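Local coordinates for galactofuranose-binding protein YtfQ (Escherichia coli, PDB 2VK2) that binds alpha- and beta-galactofuranose in the periplasm as the solute-binding part of the YtfQRT-YjfF ABC transporter complex, at residues 23-28 against 35-40; 59-64 against 257-262; 117-122 against 192-197. All blocks are in the same frame, centred on the assembly; numbering follows the deposited sequence.

Interaction 1 of 3, residues 23-28 against 35-40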
loop_
_atom_site.group_PDB
_atom_site.type_symbol
_atom_site.label_atom_id
_atom_site.label_comp_id
_atom_site.label_asym_id
_atom_site.label_seq_id
_atom_site.Cartn_x
_atom_site.Cartn_y
_atom_site.Cartn_z
ATOM N N VAL A 23 4.571 -11.257 8.359
ATOM C CA VAL A 23 4.034 -10.864 9.657
ATOM C C VAL A 23 2.700 -11.561 9.956
ATOM O O VAL A 23 2.427 -11.917 11.104
ATOM C CB VAL A 23 3.883 -9.335 9.757
ATOM C CG1 VAL A 23 3.184 -8.939 11.051
ATOM C CG2 VAL A 23 5.256 -8.675 9.661
ATOM N N ALA A 24 1.876 -11.770 8.931
ATOM C CA ALA A 24 0.647 -12.542 9.104
ATOM C C ALA A 24 0.975 -13.939 9.631
ATOM O O ALA A 24 0.329 -14.433 10.554
ATOM C CB ALA A 24 -0.116 -12.632 7.792
ATOM N N LYS A 25 1.992 -14.565 9.046
ATOM C CA LYS A 25 2.421 -15.894 9.472
ATOM C C LYS A 25 2.950 -15.899 10.906
ATOM O O LYS A 25 2.546 -16.741 11.704
ATOM C CB LYS A 25 3.481 -16.446 8.523
ATOM C CG LYS A 25 2.963 -16.792 7.138
ATOM C CD LYS A 25 4.109 -17.207 6.235
ATOM C CE LYS A 25 3.640 -17.560 4.840
ATOM N NZ LYS A 25 4.793 -17.853 3.941
ATOM N N SER A 26 3.840 -14.965 11.237
ATOM C CA SER A 26 4.413 -14.927 12.590
ATOM C C SER A 26 3.365 -14.559 13.643
ATOM O O SER A 26 3.378 -15.102 14.749
ATOM C CB SER A 26 5.634 -13.996 12.667
ATOM O OG SER A 26 5.339 -12.684 12.236
ATOM N N GLU A 27 2.447 -13.658 13.296
ATOM C CA GLU A 27 1.336 -13.325 14.190
ATOM C C GLU A 27 0.448 -14.542 14.447
ATOM O O GLU A 27 0.104 -14.831 15.590
ATOM C CB GLU A 27 0.498 -12.177 13.621
ATOM C CG GLU A 27 1.130 -10.796 13.796
ATOM C CD GLU A 27 1.022 -10.259 15.217
ATOM O OE1 GLU A 27 0.327 -10.876 16.050
ATOM O OE2 GLU A 27 1.636 -9.213 15.508
ATOM N N ALA A 28 0.091 -15.258 13.385
ATOM C CA ALA A 28 -0.724 -16.465 13.522
ATOM C C ALA A 28 -0.024 -17.507 14.389
ATOM O O ALA A 28 -0.632 -18.082 15.293
ATOM C CB ALA A 28 -1.047 -17.048 12.157
ATOM N N LEU A 35 -3.047 -20.611 9.856
ATOM C CA LEU A 35 -3.267 -19.640 8.794
ATOM C C LEU A 35 -2.995 -20.272 7.440
ATOM O O LEU A 35 -1.901 -20.780 7.191
ATOM C CB LEU A 35 -2.352 -18.432 8.991
ATOM C CG LEU A 35 -2.520 -17.291 7.984
ATOM C CD1 LEU A 35 -3.898 -16.657 8.100
ATOM C CD2 LEU A 35 -1.432 -16.250 8.178
ATOM N N LYS A 36 -4.004 -20.244 6.574
ATOM C CA LYS A 36 -3.869 -20.680 5.195
ATOM C C LYS A 36 -3.850 -19.443 4.320
ATOM O O LYS A 36 -4.765 -18.623 4.389
ATOM C CB LYS A 36 -5.050 -21.561 4.798
ATOM C CG LYS A 36 -5.333 -22.683 5.777
ATOM C CD LYS A 36 -6.429 -23.603 5.275
ATOM C CE LYS A 36 -5.955 -24.437 4.095
ATOM N NZ LYS A 36 -6.867 -25.564 3.806
ATOM N N ILE A 37 -2.810 -19.300 3.506
ATOM C CA ILE A 37 -2.681 -18.135 2.640
ATOM C C ILE A 37 -2.825 -18.539 1.178
ATOM O O ILE A 37 -2.092 -19.395 0.682
ATOM C CB ILE A 37 -1.337 -17.407 2.848
ATOM C CG1 ILE A 37 -1.142 -17.051 4.325
ATOM C CG2 ILE A 37 -1.288 -16.149 1.996
ATOM C CD1 ILE A 37 0.149 -16.313 4.615
ATOM N N ALA A 38 -3.794 -17.926 0.505
ATOM C CA ALA A 38 -3.979 -18.091 -0.931
ATOM C C ALA A 38 -3.408 -16.870 -1.639
ATOM O O ALA A 38 -3.675 -15.735 -1.248
ATOM C CB ALA A 38 -5.461 -18.259 -1.263
ATOM N N ASP A 39 -2.624 -17.109 -2.683
ATOM C CA ASP A 39 -1.986 -16.042 -3.442
ATOM C C ASP A 39 -2.813 -15.777 -4.694
ATOM O O ASP A 39 -2.918 -16.638 -5.564
ATOM C CB ASP A 39 -0.556 -16.455 -3.804
ATOM C CG ASP A 39 0.245 -15.327 -4.414
ATOM O OD1 ASP A 39 -0.265 -14.640 -5.320
ATOM O OD2 ASP A 39 1.404 -15.131 -3.991
ATOM N N GLY A 40 -3.392 -14.581 -4.777
ATOM C CA GLY A 40 -4.285 -14.222 -5.880
ATOM C C GLY A 40 -3.608 -13.862 -7.191
ATOM O O GLY A 40 -4.286 -13.667 -8.197
#
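Leu-35 and Ile-37 of strand 35-39 pack against Ala-24, Lys-25 and Ala-28 of helix 23-28. This is the helix-on-strand layer of a beta-alpha-beta unit made of strand 4-9, helix 15-31 and strand 34-39. The helix segment runs nearly antiparallel to the strand segment, at 165°, with the axes 9.4 Å apart at their closest. This fits a helix that runs back over the sheet before the next parallel strand begins.

Leu-35 carries most of the contact from the strand. Its CG lies anti to the backbone N (chi1 -177°), which carries the CD2 methyl up to the helix. The side chain enters at the two small residues Ala-24 and Ala-28, one turn apart. Leu-35 CB rests 3.7 Å from Ala-28 CB. One turn earlier in the helix, Leu-35 CD2 stands 3.9 Å from Ala-24 CB. The small alanines let the strand side chain come close to the helix backbone.

Leu-35 also touches Val-5 and Phe-7 of strand 4-9, the neighbouring strand in the sheet. The other face of strand 34-39 is turned to helix 44-57, where Ala-38 meets Ala-50 and Phe-54.

Lys-25 and Ile-37 form the more open end. The extended aliphatic chain of Lys-25 passes at about a right angle over the end of Ile-37. The CD1 methyl of Ile-37 touches it at two points, 3.8 Å from Lys-25 CG and 3.7 Å from Lys-25 CE.

The tightest approach is to the backbone: Leu-35 CD2 lies 3.5 Å from Ala-24 O, the oxygen that accepts the helix bond from Ala-28 N.

Interaction 2 of 3, residues 59-64 against 257-262; sequences VDAIFI and DALEKY
Arg-31 NH1, on helix 15-31, is gripped through salt bridges by two carboxylates, Asp-257 OD1 and Glu-260 OE2, on the same helix that sends Leu-259 onto Ala-61 and Phe-63. These charges tie helix 15-31 to helix 252-265 beside the apolar contact. No hydrogen bond or salt bridge joins segments 59-64 and 257-262 themselves.

Leu-259 makes the whole contact from the helix side. Its CA is 7.7 Å from the CA of Ala-61, a separation bridged by one leucine and one methyl. The leucine has CG anti to the backbone N (chi1 174°), which directs its forked end at the strand. Both prongs reach the same small target. Leu-259 CD1 lies 3.6 Å from Ala-61 CB, and Leu-259 CD2 lies equally close to it. The alanine methyl therefore faces the fork, not a single branch.

Phe-63 stands two residues further along the strand, on the same side. Its CB does not aim straight at the helix, but the far end of the ring comes nearer. Phe-63 CE1 is 4.4 Å from Leu-259 CD2, a looser touch than that of Ala-61. One branch of the leucine, CD2, thus serves both strand residues, while CD1 is spent on the alanine. About 122 Å² is buried between the segments, and Leu-259 supplies roughly half of it.

Leu-259 also touches Val-5 and Phe-87, so it sits over three neighbouring strands. Just before the strand, Asp-60 O accepts a hydrogen bond from Lys-263 NZ of the same helix. All three touching residues are buried. A parallel sheet with helices on both faces is the alpha/beta/alpha sandwich of this lobe, as in type I periplasmic binding proteins.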
loop_
_atom_site.group_PDB
_atom_site.type_symbol
_atom_site.label_atom_id
_atom_site.label_comp_id
_atom_site.label_asym_id
_atom_site.label_seq_id
_atom_site.Cartn_x
_atom_site.Cartn_y
_atom_site.Cartn_z
ATOM N N VAL A 59 -13.540 -22.744 7.283
ATOM C CA VAL A 59 -12.595 -22.030 8.148
ATOM C C VAL A 59 -13.370 -21.161 9.137
ATOM O O VAL A 59 -14.546 -20.865 8.932
ATOM C CB VAL A 59 -11.606 -21.148 7.342
ATOM C CG1 VAL A 59 -10.805 -21.993 6.364
ATOM C CG2 VAL A 59 -12.336 -20.018 6.621
ATOM N N ASP A 60 -12.706 -20.757 10.215
ATOM C CA ASP A 60 -13.350 -19.960 11.260
ATOM C C ASP A 60 -13.485 -18.492 10.888
ATOM O O ASP A 60 -14.365 -17.802 11.390
ATOM C CB ASP A 60 -12.575 -20.072 12.569
ATOM C CG ASP A 60 -12.556 -21.478 13.103
ATOM O OD1 ASP A 60 -13.604 -21.926 13.609
ATOM O OD2 ASP A 60 -11.509 -22.143 12.999
ATOM N N ALA A 61 -12.597 -18.013 10.027
ATOM C CA ALA A 61 -12.624 -16.622 9.609
ATOM C C ALA A 61 -11.884 -16.496 8.299
ATOM O O ALA A 61 -11.030 -17.323 7.983
ATOM C CB ALA A 61 -11.990 -15.734 10.664
ATOM N N ILE A 62 -12.236 -15.468 7.537
ATOM C CA ILE A 62 -11.580 -15.176 6.271
ATOM C C ILE A 62 -11.014 -13.763 6.320
ATOM O O ILE A 62 -11.704 -12.826 6.713
ATOM C CB ILE A 62 -12.554 -15.343 5.084
ATOM C CG1 ILE A 62 -12.913 -16.825 4.930
ATOM C CG2 ILE A 62 -11.938 -14.814 3.788
ATOM C CD1 ILE A 62 -14.104 -17.091 4.037
ATOM N N PHE A 63 -9.741 -13.637 5.961
ATOM C CA PHE A 63 -9.088 -12.343 5.802
ATOM C C PHE A 63 -8.939 -12.122 4.302
ATOM O O PHE A 63 -8.570 -13.043 3.574
ATOM C CB PHE A 63 -7.690 -12.343 6.433
ATOM C CG PHE A 63 -7.660 -12.348 7.949
ATOM C CD1 PHE A 63 -8.804 -12.483 8.731
ATOM C CD2 PHE A 63 -6.431 -12.249 8.593
ATOM C CE1 PHE A 63 -8.713 -12.486 10.121
ATOM C CE2 PHE A 63 -6.342 -12.263 9.970
ATOM C CZ PHE A 63 -7.477 -12.379 10.735
ATOM N N ILE A 64 -9.226 -10.913 3.832
ATOM C CA ILE A 64 -9.050 -10.586 2.421
ATOM C C ILE A 64 -8.319 -9.263 2.324
ATOM O O ILE A 64 -8.699 -8.308 2.990
ATOM C CB ILE A 64 -10.397 -10.417 1.678
ATOM C CG1 ILE A 64 -11.277 -11.663 1.812
ATOM C CG2 ILE A 64 -10.159 -10.101 0.201
ATOM C CD1 ILE A 64 -12.705 -11.432 1.346
ATOM N N ASP A 257 -6.518 -9.795 16.585
ATOM C CA ASP A 257 -7.013 -9.253 17.859
ATOM C C ASP A 257 -8.539 -9.191 17.863
ATOM O O ASP A 257 -9.186 -9.652 18.803
ATOM C CB ASP A 257 -6.466 -7.842 18.122
ATOM C CG ASP A 257 -4.993 -7.830 18.484
ATOM O OD1 ASP A 257 -4.484 -8.847 18.986
ATOM O OD2 ASP A 257 -4.349 -6.781 18.275
ATOM N N ALA A 258 -9.100 -8.612 16.806
ATOM C CA ALA A 258 -10.550 -8.475 16.666
ATOM C C ALA A 258 -11.238 -9.834 16.568
ATOM O O ALA A 258 -12.288 -10.048 17.179
ATOM C CB ALA A 258 -10.881 -7.625 15.448
ATOM N N LEU A 259 -10.645 -10.750 15.806
ATOM C CA LEU A 259 -11.195 -12.097 15.648
ATOM C C LEU A 259 -11.252 -12.842 16.979
ATOM O O LEU A 259 -12.277 -13.432 17.317
ATOM C CB LEU A 259 -10.367 -12.906 14.641
ATOM C CG LEU A 259 -10.731 -14.386 14.475
ATOM C CD1 LEU A 259 -12.179 -14.543 14.031
ATOM C CD2 LEU A 259 -9.788 -15.060 13.493
ATOM N N GLU A 260 -10.148 -12.821 17.721
ATOM C CA GLU A 260 -10.074 -13.503 19.016
ATOM C C GLU A 260 -11.126 -12.984 19.988
ATOM O O GLU A 260 -11.779 -13.771 20.673
ATOM C CB GLU A 260 -8.687 -13.339 19.633
ATOM C CG GLU A 260 -7.602 -14.150 18.950
ATOM C CD GLU A 260 -6.208 -13.776 19.425
ATOM O OE1 GLU A 260 -6.084 -12.908 20.319
ATOM O OE2 GLU A 260 -5.234 -14.346 18.901
ATOM N N LYS A 261 -11.281 -11.663 20.047
ATOM C CA LYS A 261 -12.288 -11.041 20.909
ATOM C C LYS A 261 -13.698 -11.446 20.490
ATOM O O LYS A 261 -14.540 -11.747 21.334
ATOM C CB LYS A 261 -12.161 -9.515 20.888
ATOM C CG LYS A 261 -10.962 -8.983 21.650
ATOM C CD LYS A 261 -10.909 -7.464 21.612
ATOM N N TYR A 262 -13.944 -11.459 19.183
ATOM C CA TYR A 262 -15.248 -11.832 18.642
ATOM C C TYR A 262 -15.597 -13.292 18.937
ATOM O O TYR A 262 -16.708 -13.589 19.374
ATOM C CB TYR A 262 -15.283 -11.572 17.134
ATOM C CG TYR A 262 -16.579 -11.971 16.469
ATOM C CD1 TYR A 262 -17.772 -11.326 16.783
ATOM C CD2 TYR A 262 -16.612 -12.987 15.518
ATOM C CE1 TYR A 262 -18.966 -11.687 16.174
ATOM C CE2 TYR A 262 -17.802 -13.354 14.901
ATOM C CZ TYR A 262 -18.973 -12.700 15.234
ATOM O OH TYR A 262 -20.155 -13.059 14.625
#

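Interaction 3 of 3, residues 117-122 against 192-197; sequences GDWLVK and ICMVYA
Helix 117-122 packs on one face of the sheet that holds strand 194-197, with the CA atoms of Leu-120 and Met-194 at 8.7 Å, too far for backbone contact. The side chains bridge the gap.

Leu-120 and Met-194 reach toward each other and meet tip to tip. Leu-120 uses both branches. Its CD1 methyl lies 3.8 Å from Met-194 CG. Its CD2 methyl is 3.8 Å from Met-194 SD. The leucine therefore follows the methionine chain and does not touch it at one point alone. Met-194 leaves the strand with CG anti to the backbone N. The bend at chi2 (-101°) sets the sulfur beside Leu-120 CD2 and turns the terminal methyl toward the Trp-119 edge.

That terminal methyl serves Trp-119. The indole points its six-membered ring inward, and Met-194 CE comes to its edge, near the ring plane, 4.3 Å from Trp-119 CZ3. This is an edge contact and does not stack on the ring. It is also looser than the two leucine contacts. About 133 Å² is buried between the segments, most of it on Leu-120 and Met-194.

Leu-120 also packs on Val-131 in the adjacent strand. Just before Met-194, Cys-193 forms the disulfide with Cys-129, which ties the start of strand 129-135 to the residue just before this strand.

On the other face of the strand, Val-195 packs on Val-203 of helix 200-212. The strand is thus held between two helix layers, as expected in the second alpha/beta lobe of a type I periplasmic sugar-binding protein.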
loop_
_atom_site.group_PDB
_atom_site.type_symbol
_atom_site.label_atom_id
_atom_site.label_comp_id
_atom_site.label_asym_id
_atom_site.label_seq_id
_atom_site.Cartn_x
_atom_site.Cartn_y
_atom_site.Cartn_z
ATOM N N GLY A 117 2.316 15.259 -0.239
ATOM C CA GLY A 117 1.968 16.522 -0.882
ATOM C C GLY A 117 2.360 17.737 -0.060
ATOM O O GLY A 117 2.946 18.687 -0.585
ATOM N N ASP A 118 2.048 17.702 1.235
ATOM C CA ASP A 118 2.411 18.785 2.154
ATOM C C ASP A 118 3.930 18.958 2.201
ATOM O O ASP A 118 4.440 20.083 2.183
ATOM C CB ASP A 118 1.899 18.506 3.574
ATOM C CG ASP A 118 0.389 18.634 3.707
ATOM O OD1 ASP A 118 -0.273 19.150 2.782
ATOM O OD2 ASP A 118 -0.132 18.218 4.763
ATOM N N TRP A 119 4.647 17.840 2.259
ATOM C CA TRP A 119 6.104 17.870 2.251
ATOM C C TRP A 119 6.618 18.557 0.984
ATOM O O TRP A 119 7.498 19.419 1.054
ATOM C CB TRP A 119 6.693 16.458 2.370
ATOM C CG TRP A 119 8.140 16.447 2.017
ATOM C CD1 TRP A 119 9.181 16.798 2.821
ATOM C CD2 TRP A 119 8.705 16.124 0.743
ATOM N NE1 TRP A 119 10.364 16.699 2.131
ATOM C CE2 TRP A 119 10.101 16.286 0.853
ATOM C CE3 TRP A 119 8.169 15.704 -0.479
ATOM C CZ2 TRP A 119 10.965 16.042 -0.214
ATOM C CZ3 TRP A 119 9.028 15.461 -1.536
ATOM C CH2 TRP A 119 10.412 15.630 -1.395
ATOM N N LEU A 120 6.064 18.181 -0.166
ATOM C CA LEU A 120 6.501 18.733 -1.448
ATOM C C LEU A 120 6.254 20.235 -1.545
ATOM O O LEU A 120 7.116 20.976 -2.017
ATOM C CB LEU A 120 5.805 18.016 -2.610
ATOM C CG LEU A 120 6.235 18.467 -4.009
ATOM C CD1 LEU A 120 7.702 18.133 -4.268
ATOM C CD2 LEU A 120 5.344 17.836 -5.063
ATOM N N VAL A 121 5.084 20.680 -1.096
ATOM C CA VAL A 121 4.753 22.105 -1.103
ATOM C C VAL A 121 5.817 22.903 -0.349
ATOM O O VAL A 121 6.298 23.928 -0.840
ATOM C CB VAL A 121 3.356 22.367 -0.488
ATOM C CG1 VAL A 121 3.118 23.861 -0.297
ATOM C CG2 VAL A 121 2.269 21.769 -1.366
ATOM N N LYS A 122 6.190 22.426 0.836
ATOM C CA LYS A 122 7.227 23.077 1.636
ATOM C C LYS A 122 8.602 22.989 0.972
ATOM O O LYS A 122 9.358 23.964 0.967
ATOM C CB LYS A 122 7.289 22.462 3.036
ATOM C CG LYS A 122 6.115 22.817 3.923
ATOM C CD LYS A 122 6.143 22.032 5.220
ATOM N N ILE A 192 11.001 17.358 -15.599
ATOM C CA ILE A 192 10.425 16.719 -14.415
ATOM C C ILE A 192 11.147 17.204 -13.159
ATOM O O ILE A 192 12.376 17.179 -13.105
ATOM C CB ILE A 192 10.546 15.183 -14.491
ATOM C CG1 ILE A 192 9.848 14.648 -15.746
ATOM C CG2 ILE A 192 9.959 14.540 -13.234
ATOM C CD1 ILE A 192 10.018 13.158 -15.952
ATOM N N CYS A 193 10.374 17.637 -12.163
ATOM C CA CYS A 193 10.897 18.094 -10.870
ATOM C C CYS A 193 10.827 16.999 -9.803
ATOM O O CYS A 193 11.716 16.893 -8.958
ATOM C CB CYS A 193 10.122 19.341 -10.409
ATOM S SG CYS A 193 10.078 19.693 -8.619
ATOM N N MET A 194 9.775 16.184 -9.846
ATOM C CA MET A 194 9.514 15.218 -8.788
ATOM C C MET A 194 8.679 14.052 -9.301
ATOM O O MET A 194 7.791 14.232 -10.140
ATOM C CB MET A 194 8.796 15.929 -7.636
ATOM C CG MET A 194 8.470 15.062 -6.432
ATOM S SD MET A 194 6.743 14.547 -6.399
ATOM C CE MET A 194 6.668 13.784 -4.778
ATOM N N VAL A 195 8.983 12.856 -8.806
ATOM C CA VAL A 195 8.137 11.690 -9.029
ATOM C C VAL A 195 7.436 11.331 -7.726
ATOM O O VAL A 195 8.075 11.194 -6.680
ATOM C CB VAL A 195 8.913 10.469 -9.602
ATOM C CG1 VAL A 195 10.136 10.123 -8.751
ATOM C CG2 VAL A 195 7.987 9.258 -9.737
ATOM N N TYR A 196 6.110 11.224 -7.809
ATOM C CA TYR A 196 5.265 10.785 -6.710
ATOM C C TYR A 196 4.818 9.375 -7.043
ATOM O O TYR A 196 4.117 9.166 -8.032
ATOM C CB TYR A 196 4.043 11.702 -6.564
ATOM C CG TYR A 196 2.992 11.191 -5.596
ATOM C CD1 TYR A 196 3.345 10.738 -4.327
ATOM C CD2 TYR A 196 1.643 11.167 -5.947
ATOM C CE1 TYR A 196 2.392 10.267 -3.440
ATOM C CE2 TYR A 196 0.679 10.698 -5.061
ATOM C CZ TYR A 196 1.062 10.254 -3.807
ATOM O OH TYR A 196 0.131 9.787 -2.906
ATOM N N ALA A 197 5.233 8.406 -6.235
ATOM C CA ALA A 197 4.843 7.022 -6.459
ATOM C C ALA A 197 3.972 6.551 -5.308
ATOM O O ALA A 197 4.284 6.786 -4.141
ATOM C CB ALA A 197 6.064 6.139 -6.601
#

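Overall arrangement
Interactions 1 and 2 reach the same parallel sheet, and their centres are about 13 Å apart. Interaction 3 belongs to the other lobe's mixed sheet, its centre about 35 and 39 Å from the centres of those two. Interaction 1 is local in sequence, within one beta-alpha-beta unit, and is partly buried, with a lysine chain at its open end. Interactions 2 and 3 are buried and bring together distant parts of the chain. Their chemistry differs: aliphatic and aromatic groups in interaction 2, a thioether between leucine and tryptophan in interaction 3. Helix 15-31 and helix 252-265 also touch each other, for example through Ala-28 on Phe-256 and Ala-24 on Ala-252, which joins the surroundings of the first two contacts.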